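Local coordinates for protein SusD homolog (Bacteroides thetaiotaomicron VPI-5482, PDB 3IHV) that probably binds glycans at the outer membrane of this gut bacterium, as a SusD-family lipoprotein partnering a transporter that imports the captured sugar, at residues 257-262 against 391-396; 178-183 against 192-197; 236-241 against 396-401. All blocks are in the same frame, centred on the assembly; numbering follows the deposited sequence.

Contact 1: residues 257-262 against 391-396; sequences TESLIE and NWYFLR. With NA (sodium ion), chain F; EDO (1,2-ethanediol), chain N.
I261 and L395 sit opposite each other in a two-stranded antiparallel sheet that carries two classic beta bulges, a small strand element in a mainly helical SusD-like fold. In the first bulge, L260 N and I261 N both donate to L395 O, each at 3.0 Å. In the second, F394 N and L395 N both donate to I261 O. Each carbonyl thus takes two N-H groups, and the bond from I261 N is nearly straight at 172°. E262 can be followed outward from the backbone. Its CB lies near W392 O, and CG, anti to the backbone N (chi1 -179°), runs on past that oxygen beside the Y393 ring. CD comes within 3.5 Å of Y393 CE1, the carboxylate tilted 32° from the ring plane. At the tip, OE1 accepts from S259 OG at 2.7 Å, the hydroxyl lying above the carboxylate plane, while OE2 is in reach of a water that accepts from N391 ND2. T249 holds OE2 as well, which suits an acid buried here. On the face of I261 and L395, both branches of I261 reach F394: CG2 packs on F394 CD2 at 3.7 Å, CD1 meets the ring edge, and both side chains touch M126 of helix 107-135. E258 and R396 lie side by side, E258 also paired with R429 and R396 with E462 and E466. R396 NH1 forms a salt bridge with E258 OE2 at 2.8 Å, in the guanidinium plane. Beyond E262, N391 reaches a sodium ion also bound by the carbonyls of F265 and N389; N391 OD1 lies 2.5 Å from the metal.

Contact 2: residues 178-183 against 192-197; sequences PYATDD and RFSKGA
K195 meets P178 mainly through its backbone N and Y179 through its side chain. Among the hydrogen bonds, the direct one runs from K195 N to P178 O, 2.9 Å long and nearly straight at 167°, with the donor above the carbonyl plane. A water adds a second polar link, accepting from both A180 N and G196 N. Two N-H groups at the start of helix 195-210, where no preceding turn supplies carbonyl acceptors, are thereby satisfied by the loop and the water. The aromatic contact comes from the aliphatic part of the lysine. K195 CG is anti to the backbone N (chi1 -160°), and farther out CD rests over one face of the Y179 ring, 3.9 Å from its centroid and displaced toward the CZ-CE2 side, a CH-pi contact. The chain then bends, and the amine is held by the carbonyls of L177 and C174; any cation-pi attraction to the ring is long and weak. Lysine suits this place because its methylenes can cover a ring while its charge reaches those carbonyls. In the van der Waals packing, S194 CB lies against P178 O at 3.4 Å and against A180 N, while A180 CB is 3.8 Å from S194 OG. These small side chains let the loop come close, and G196 N lies 3.8 Å from Y179 CD1. S194 occupies the N-cap position, although its hydroxyl makes no capping bond. Overall this is a helix N-terminus packed against the loop joining helices 159-176 and 195-210, in the helical, TPR-related part of the SusD fold.

Contact 3: residues 236-241 against 396-401; sequences HGLLKD and RYADVL
Y397, in the first turn of helix 397-412, lays one ring face against H236 and G237, so that the loop between helices 219-232 and 242-250 packs on a helix N-terminus of the SusD-like fold. Y397 CG is anti to the backbone N (chi1 -173°), and the ring beyond it lies under the loop backbone. H236 CB stands over the face, 4.1 Å from the ring centroid and 27° off its normal, in a CH-pi contact. G237 N is over the same face, nearer the rim, and the glycine CA lies 3.6 Å from Y397 CE2. The imidazole leads away from the tyrosine, and H236 ND1 bonds the carbonyl of T257. L238 meets the ring at its edge instead, through CD2. The same methyl packs on A398 CB at 3.7 Å, where a small alanine leaves the leucine close to the helix. L238 and L401, the latter one turn on from Y397, reach toward each other tip to tip, their CD1 atoms 3.9 Å apart in an apolar pairing. At the polar end of the ring, a water accepts from H236 N at 2.9 Å and lies 3.2 Å from Y397 OH.

How the contacts relate
Contacts 1 and 3 share R396, where strand 392-396 passes directly into helix 397-412, and their centres lie about 9 Å apart. E258 joins them: E258 O is 2.8 Å from Y397 N and E258 OE1 is 2.9 Å from L239 N, both probable hydrogen bonds. Contact 2, about 12 Å from contact 1 between centres, meets it by packing, with A197 CB 3.7 Å from I261 CG1 and F193 near I261 CD1. H236 links contacts 2 and 3, its NE2 lying 3.9 Å from Y179 CD1. The N391 sodium site belongs to contact 1; no sugar is bound to reveal a glycan pocket.

Contact 1: residues 257-262 against 391-396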
# COMPACT_ATOMS: atom_id res chain seq x y z
N THR A 257 11.99 10.39 -8.43
CA THR A 257 12.55 9.36 -9.29
C THR A 257 11.76 8.05 -9.29
O THR A 257 11.27 7.62 -10.32
CB THR A 257 14.03 9.09 -8.95
OG1 THR A 257 14.78 10.29 -9.09
CG2 THR A 257 14.61 8.02 -9.88
N GLU A 258 11.67 7.45 -8.12
CA GLU A 258 10.97 6.18 -7.91
C GLU A 258 9.64 6.30 -7.19
O GLU A 258 8.71 5.56 -7.44
CB GLU A 258 11.89 5.21 -7.14
CG GLU A 258 11.30 3.82 -6.99
CD GLU A 258 12.27 2.75 -6.54
OE1 GLU A 258 13.49 3.00 -6.37
OE2 GLU A 258 11.74 1.62 -6.36
N SER A 259 9.56 7.21 -6.23
CA SER A 259 8.35 7.39 -5.47
C SER A 259 7.27 8.05 -6.32
O SER A 259 7.36 9.22 -6.66
CB SER A 259 8.63 8.28 -4.26
OG SER A 259 7.46 8.32 -3.48
N LEU A 260 6.22 7.31 -6.62
CA LEU A 260 5.11 7.83 -7.43
C LEU A 260 3.94 8.33 -6.55
O LEU A 260 3.56 9.50 -6.64
CB LEU A 260 4.69 6.74 -8.41
CG LEU A 260 5.78 6.31 -9.41
CD1 LEU A 260 5.21 5.19 -10.30
CD2 LEU A 260 6.34 7.45 -10.27
N ILE A 261 3.44 7.47 -5.65
CA ILE A 261 2.37 7.81 -4.74
C ILE A 261 2.89 7.52 -3.33
O ILE A 261 3.09 6.38 -2.96
CB ILE A 261 1.06 7.03 -5.01
CG1 ILE A 261 0.62 7.26 -6.46
CG2 ILE A 261 -0.03 7.47 -3.98
CD1 ILE A 261 -0.61 6.41 -6.90
N GLU A 262 3.15 8.58 -2.57
CA GLU A 262 3.67 8.44 -1.25
C GLU A 262 2.88 9.40 -0.38
O GLU A 262 2.68 10.56 -0.76
CB GLU A 262 5.19 8.74 -1.27
CG GLU A 262 5.89 8.59 0.09
CD GLU A 262 7.37 8.90 0.03
OE1 GLU A 262 7.87 9.34 -1.04
OE2 GLU A 262 8.03 8.63 1.06
N ASN A 391 6.74 8.30 6.46
CA ASN A 391 5.83 8.30 5.31
C ASN A 391 5.44 6.92 4.82
O ASN A 391 5.96 5.93 5.33
CB ASN A 391 6.43 9.15 4.18
CG ASN A 391 6.57 10.58 4.57
OD1 ASN A 391 6.00 11.04 5.57
ND2 ASN A 391 7.39 11.33 3.81
N TRP A 392 4.52 6.88 3.87
CA TRP A 392 3.98 5.62 3.34
C TRP A 392 4.01 5.52 1.82
O TRP A 392 3.29 6.25 1.11
CB TRP A 392 2.55 5.35 3.83
CG TRP A 392 2.10 3.99 3.42
CD1 TRP A 392 1.16 3.67 2.50
CD2 TRP A 392 2.59 2.76 3.95
NE1 TRP A 392 1.06 2.30 2.38
CE2 TRP A 392 1.93 1.71 3.26
CE3 TRP A 392 3.59 2.45 4.87
CZ2 TRP A 392 2.18 0.37 3.51
CZ3 TRP A 392 3.83 1.12 5.15
CH2 TRP A 392 3.13 0.09 4.47
N TYR A 393 4.81 4.60 1.30
CA TYR A 393 4.82 4.35 -0.13
C TYR A 393 3.60 3.51 -0.54
O TYR A 393 3.49 2.32 -0.19
CB TYR A 393 6.03 3.57 -0.61
CG TYR A 393 7.37 4.28 -0.55
CD1 TYR A 393 7.63 5.40 -1.35
CD2 TYR A 393 8.39 3.78 0.24
CE1 TYR A 393 8.86 6.03 -1.33
CE2 TYR A 393 9.64 4.40 0.28
CZ TYR A 393 9.87 5.52 -0.52
OH TYR A 393 11.10 6.12 -0.48
N PHE A 394 2.68 4.12 -1.28
CA PHE A 394 1.58 3.38 -1.85
C PHE A 394 1.97 2.78 -3.23
O PHE A 394 1.51 1.67 -3.61
CB PHE A 394 0.34 4.28 -1.97
CG PHE A 394 -0.87 3.60 -2.58
CD1 PHE A 394 -1.58 2.64 -1.88
CD2 PHE A 394 -1.34 4.00 -3.82
CE1 PHE A 394 -2.71 2.03 -2.44
CE2 PHE A 394 -2.46 3.41 -4.39
CZ PHE A 394 -3.16 2.43 -3.69
N LEU A 395 2.76 3.52 -4.01
CA LEU A 395 3.18 3.07 -5.34
C LEU A 395 4.58 3.59 -5.69
O LEU A 395 4.82 4.82 -5.69
CB LEU A 395 2.21 3.55 -6.43
CG LEU A 395 2.44 2.92 -7.82
CD1 LEU A 395 2.24 1.41 -7.76
CD2 LEU A 395 1.55 3.59 -8.88
N ARG A 396 5.50 2.66 -5.94
CA ARG A 396 6.86 2.94 -6.35
C ARG A 396 7.06 2.47 -7.80
O ARG A 396 6.42 1.54 -8.24
CB ARG A 396 7.88 2.16 -5.48
CG ARG A 396 7.84 2.55 -4.04
CD ARG A 396 9.05 2.10 -3.26
NE ARG A 396 9.06 0.70 -2.87
CZ ARG A 396 9.79 -0.28 -3.44
NH1 ARG A 396 10.57 -0.06 -4.51
NH2 ARG A 396 9.76 -1.48 -2.90
NA NA F . 7.15 12.61 7.08
C1 EDO N . -0.82 11.18 -3.29
O1 EDO N . 0.19 11.87 -4.06
C2 EDO N . -0.25 10.75 -1.93
O2 EDO N . 0.37 11.80 -1.18
O HOH W 1 9.46 10.69 1.76
O HOH W 2 7.06 13.95 5.09
O HOH W 3 9.36 10.88 6.84
O HOH W 4 8.79 13.94 8.07

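Contact 2: residues 178-183 against 192-197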
# COMPACT_ATOMS: atom_id res chain seq x y z
N PRO A 178 1.67 17.02 -15.84
CA PRO A 178 3.03 16.88 -16.36
C PRO A 178 3.72 15.77 -15.56
O PRO A 178 3.24 15.40 -14.50
CB PRO A 178 3.68 18.20 -15.97
CG PRO A 178 2.97 18.58 -14.69
CD PRO A 178 1.53 18.16 -14.93
N TYR A 179 4.82 15.26 -16.06
CA TYR A 179 5.67 14.39 -15.26
C TYR A 179 6.25 15.28 -14.16
O TYR A 179 6.45 16.51 -14.35
CB TYR A 179 6.81 13.77 -16.07
CG TYR A 179 6.37 12.66 -16.95
CD1 TYR A 179 6.18 11.38 -16.44
CD2 TYR A 179 6.15 12.85 -18.31
CE1 TYR A 179 5.77 10.35 -17.25
CE2 TYR A 179 5.73 11.79 -19.13
CZ TYR A 179 5.55 10.55 -18.57
OH TYR A 179 5.14 9.48 -19.36
N ALA A 180 6.48 14.67 -12.99
CA ALA A 180 6.98 15.40 -11.82
C ALA A 180 8.20 16.27 -12.10
O ALA A 180 8.25 17.40 -11.65
CB ALA A 180 7.27 14.42 -10.65
N THR A 181 9.17 15.75 -12.85
CA THR A 181 10.41 16.49 -13.13
C THR A 181 10.31 17.48 -14.31
O THR A 181 11.24 18.24 -14.56
CB THR A 181 11.54 15.47 -13.39
OG1 THR A 181 11.15 14.60 -14.47
CG2 THR A 181 11.77 14.61 -12.11
N ASP A 182 9.19 17.47 -15.03
CA ASP A 182 8.98 18.35 -16.17
C ASP A 182 8.15 19.59 -15.78
O ASP A 182 8.10 20.58 -16.52
CB ASP A 182 8.11 17.67 -17.23
CG ASP A 182 8.82 16.65 -18.10
OD1 ASP A 182 10.05 16.68 -18.21
OD2 ASP A 182 8.11 15.81 -18.76
N ASP A 183 7.54 19.53 -14.62
CA ASP A 183 6.58 20.51 -14.15
C ASP A 183 7.12 21.90 -13.82
O ASP A 183 7.81 22.07 -12.83
CB ASP A 183 5.91 19.89 -12.92
CG ASP A 183 4.76 20.69 -12.36
OD1 ASP A 183 4.38 21.73 -12.91
OD2 ASP A 183 4.20 20.19 -11.33
N ARG A 192 2.37 14.95 -4.41
CA ARG A 192 1.18 15.19 -5.15
C ARG A 192 1.24 14.40 -6.46
O ARG A 192 2.32 14.01 -6.96
CB ARG A 192 1.00 16.68 -5.41
CG ARG A 192 0.63 17.40 -4.13
CD ARG A 192 0.68 18.81 -4.21
NE ARG A 192 -0.20 19.34 -5.23
CZ ARG A 192 -0.24 20.63 -5.52
NH1 ARG A 192 0.49 21.50 -4.83
NH2 ARG A 192 -1.02 21.06 -6.51
N PHE A 193 0.07 14.11 -7.00
CA PHE A 193 -0.02 13.41 -8.26
C PHE A 193 0.63 14.18 -9.43
O PHE A 193 0.38 15.38 -9.64
CB PHE A 193 -1.49 13.15 -8.65
CG PHE A 193 -2.01 11.82 -8.17
CD1 PHE A 193 -1.70 10.66 -8.86
CD2 PHE A 193 -2.80 11.73 -7.05
CE1 PHE A 193 -2.15 9.42 -8.44
CE2 PHE A 193 -3.26 10.47 -6.61
CZ PHE A 193 -2.94 9.33 -7.32
N SER A 194 1.39 13.43 -10.20
CA SER A 194 1.98 13.85 -11.46
C SER A 194 1.73 12.70 -12.43
O SER A 194 1.25 11.65 -12.03
CB SER A 194 3.45 14.16 -11.33
OG SER A 194 3.63 15.38 -10.60
N LYS A 195 2.11 12.89 -13.69
CA LYS A 195 1.78 11.92 -14.73
C LYS A 195 2.27 10.51 -14.47
O LYS A 195 1.56 9.54 -14.76
CB LYS A 195 2.28 12.38 -16.12
CG LYS A 195 1.52 11.66 -17.22
CD LYS A 195 2.13 11.79 -18.60
CE LYS A 195 2.25 13.19 -19.11
NZ LYS A 195 0.93 13.88 -19.38
N GLY A 196 3.47 10.39 -13.92
CA GLY A 196 4.03 9.06 -13.62
C GLY A 196 3.17 8.27 -12.68
O GLY A 196 2.93 7.09 -12.91
N ALA A 197 2.68 8.92 -11.63
CA ALA A 197 1.80 8.28 -10.68
C ALA A 197 0.47 7.91 -11.29
O ALA A 197 -0.08 6.87 -10.97
CB ALA A 197 1.56 9.17 -9.46
O HOH W 5 5.61 11.96 -12.76

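Contact 3: residues 236-241 against 396-401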
# COMPACT_ATOMS: atom_id res chain seq x y z
N HIS A 236 11.20 8.35 -15.10
CA HIS A 236 11.28 7.78 -13.78
C HIS A 236 12.31 6.64 -13.76
O HIS A 236 12.77 6.20 -14.81
CB HIS A 236 9.88 7.35 -13.28
CG HIS A 236 8.99 8.50 -12.96
ND1 HIS A 236 9.04 9.18 -11.77
CD2 HIS A 236 8.08 9.16 -13.73
CE1 HIS A 236 8.20 10.20 -11.81
NE2 HIS A 236 7.59 10.20 -12.98
N GLY A 237 12.67 6.21 -12.57
CA GLY A 237 13.66 5.13 -12.44
C GLY A 237 13.70 4.56 -11.05
O GLY A 237 12.88 4.90 -10.19
N LEU A 238 14.68 3.68 -10.85
CA LEU A 238 14.94 3.07 -9.56
C LEU A 238 16.08 3.80 -8.88
O LEU A 238 17.12 4.15 -9.53
CB LEU A 238 15.32 1.59 -9.72
CG LEU A 238 14.29 0.70 -10.41
CD1 LEU A 238 14.82 -0.74 -10.68
CD2 LEU A 238 12.99 0.70 -9.57
N LEU A 239 15.92 4.05 -7.59
CA LEU A 239 16.99 4.60 -6.81
C LEU A 239 18.12 3.59 -6.88
O LEU A 239 17.89 2.36 -6.85
CB LEU A 239 16.61 4.88 -5.36
CG LEU A 239 15.47 5.87 -5.13
CD1 LEU A 239 15.36 6.24 -3.64
CD2 LEU A 239 15.68 7.15 -6.00
N LYS A 240 19.34 4.11 -6.95
CA LYS A 240 20.53 3.24 -7.05
C LYS A 240 20.58 2.26 -5.87
O LYS A 240 20.77 1.05 -6.08
CB LYS A 240 21.81 4.07 -7.12
CG LYS A 240 23.08 3.22 -7.15
CD LYS A 240 24.35 4.10 -7.26
CE LYS A 240 25.58 3.26 -7.05
NZ LYS A 240 26.87 3.99 -7.32
N ASP A 241 20.40 2.80 -4.66
CA ASP A 241 20.48 2.03 -3.44
C ASP A 241 19.11 1.75 -2.82
O ASP A 241 18.39 2.67 -2.46
CB ASP A 241 21.34 2.76 -2.43
CG ASP A 241 22.75 2.94 -2.91
OD1 ASP A 241 23.34 1.97 -3.44
OD2 ASP A 241 23.29 4.05 -2.72
N ARG A 396 5.50 2.66 -5.94
CA ARG A 396 6.86 2.94 -6.35
C ARG A 396 7.06 2.47 -7.80
O ARG A 396 6.42 1.54 -8.24
CB ARG A 396 7.88 2.16 -5.48
CG ARG A 396 7.84 2.55 -4.04
CD ARG A 396 9.05 2.10 -3.26
NE ARG A 396 9.06 0.70 -2.87
CZ ARG A 396 9.79 -0.28 -3.44
NH1 ARG A 396 10.57 -0.06 -4.51
NH2 ARG A 396 9.76 -1.48 -2.90
N TYR A 397 7.99 3.07 -8.51
CA TYR A 397 8.23 2.62 -9.89
C TYR A 397 8.62 1.16 -9.99
O TYR A 397 8.30 0.52 -11.00
CB TYR A 397 9.32 3.49 -10.47
CG TYR A 397 9.65 3.34 -11.92
CD1 TYR A 397 8.80 3.82 -12.90
CD2 TYR A 397 10.86 2.81 -12.32
CE1 TYR A 397 9.12 3.74 -14.23
CE2 TYR A 397 11.20 2.73 -13.64
CZ TYR A 397 10.32 3.21 -14.61
OH TYR A 397 10.67 3.15 -15.92
N ALA A 398 9.29 0.58 -8.98
CA ALA A 398 9.63 -0.85 -9.06
C ALA A 398 8.38 -1.73 -9.21
O ALA A 398 8.39 -2.74 -9.88
CB ALA A 398 10.46 -1.30 -7.84
N ASP A 399 7.32 -1.36 -8.50
CA ASP A 399 6.01 -2.06 -8.54
C ASP A 399 5.50 -2.00 -9.97
O ASP A 399 5.09 -3.02 -10.57
CB ASP A 399 5.09 -1.34 -7.54
CG ASP A 399 3.78 -2.07 -7.24
OD1 ASP A 399 3.36 -2.97 -7.99
OD2 ASP A 399 3.15 -1.68 -6.22
N VAL A 400 5.60 -0.81 -10.58
CA VAL A 400 5.15 -0.66 -11.95
C VAL A 400 6.00 -1.49 -12.92
O VAL A 400 5.44 -2.13 -13.81
CB VAL A 400 5.08 0.81 -12.41
CG1 VAL A 400 4.56 0.88 -13.86
CG2 VAL A 400 4.18 1.67 -11.45
N LEU A 401 7.32 -1.53 -12.73
CA LEU A 401 8.15 -2.38 -13.60
C LEU A 401 7.68 -3.83 -13.48
O LEU A 401 7.55 -4.54 -14.47
CB LEU A 401 9.64 -2.29 -13.28
CG LEU A 401 10.32 -0.98 -13.67
CD1 LEU A 401 11.77 -0.88 -13.14
CD2 LEU A 401 10.28 -0.75 -15.18
O HOH W 6 10.49 6.20 -16.84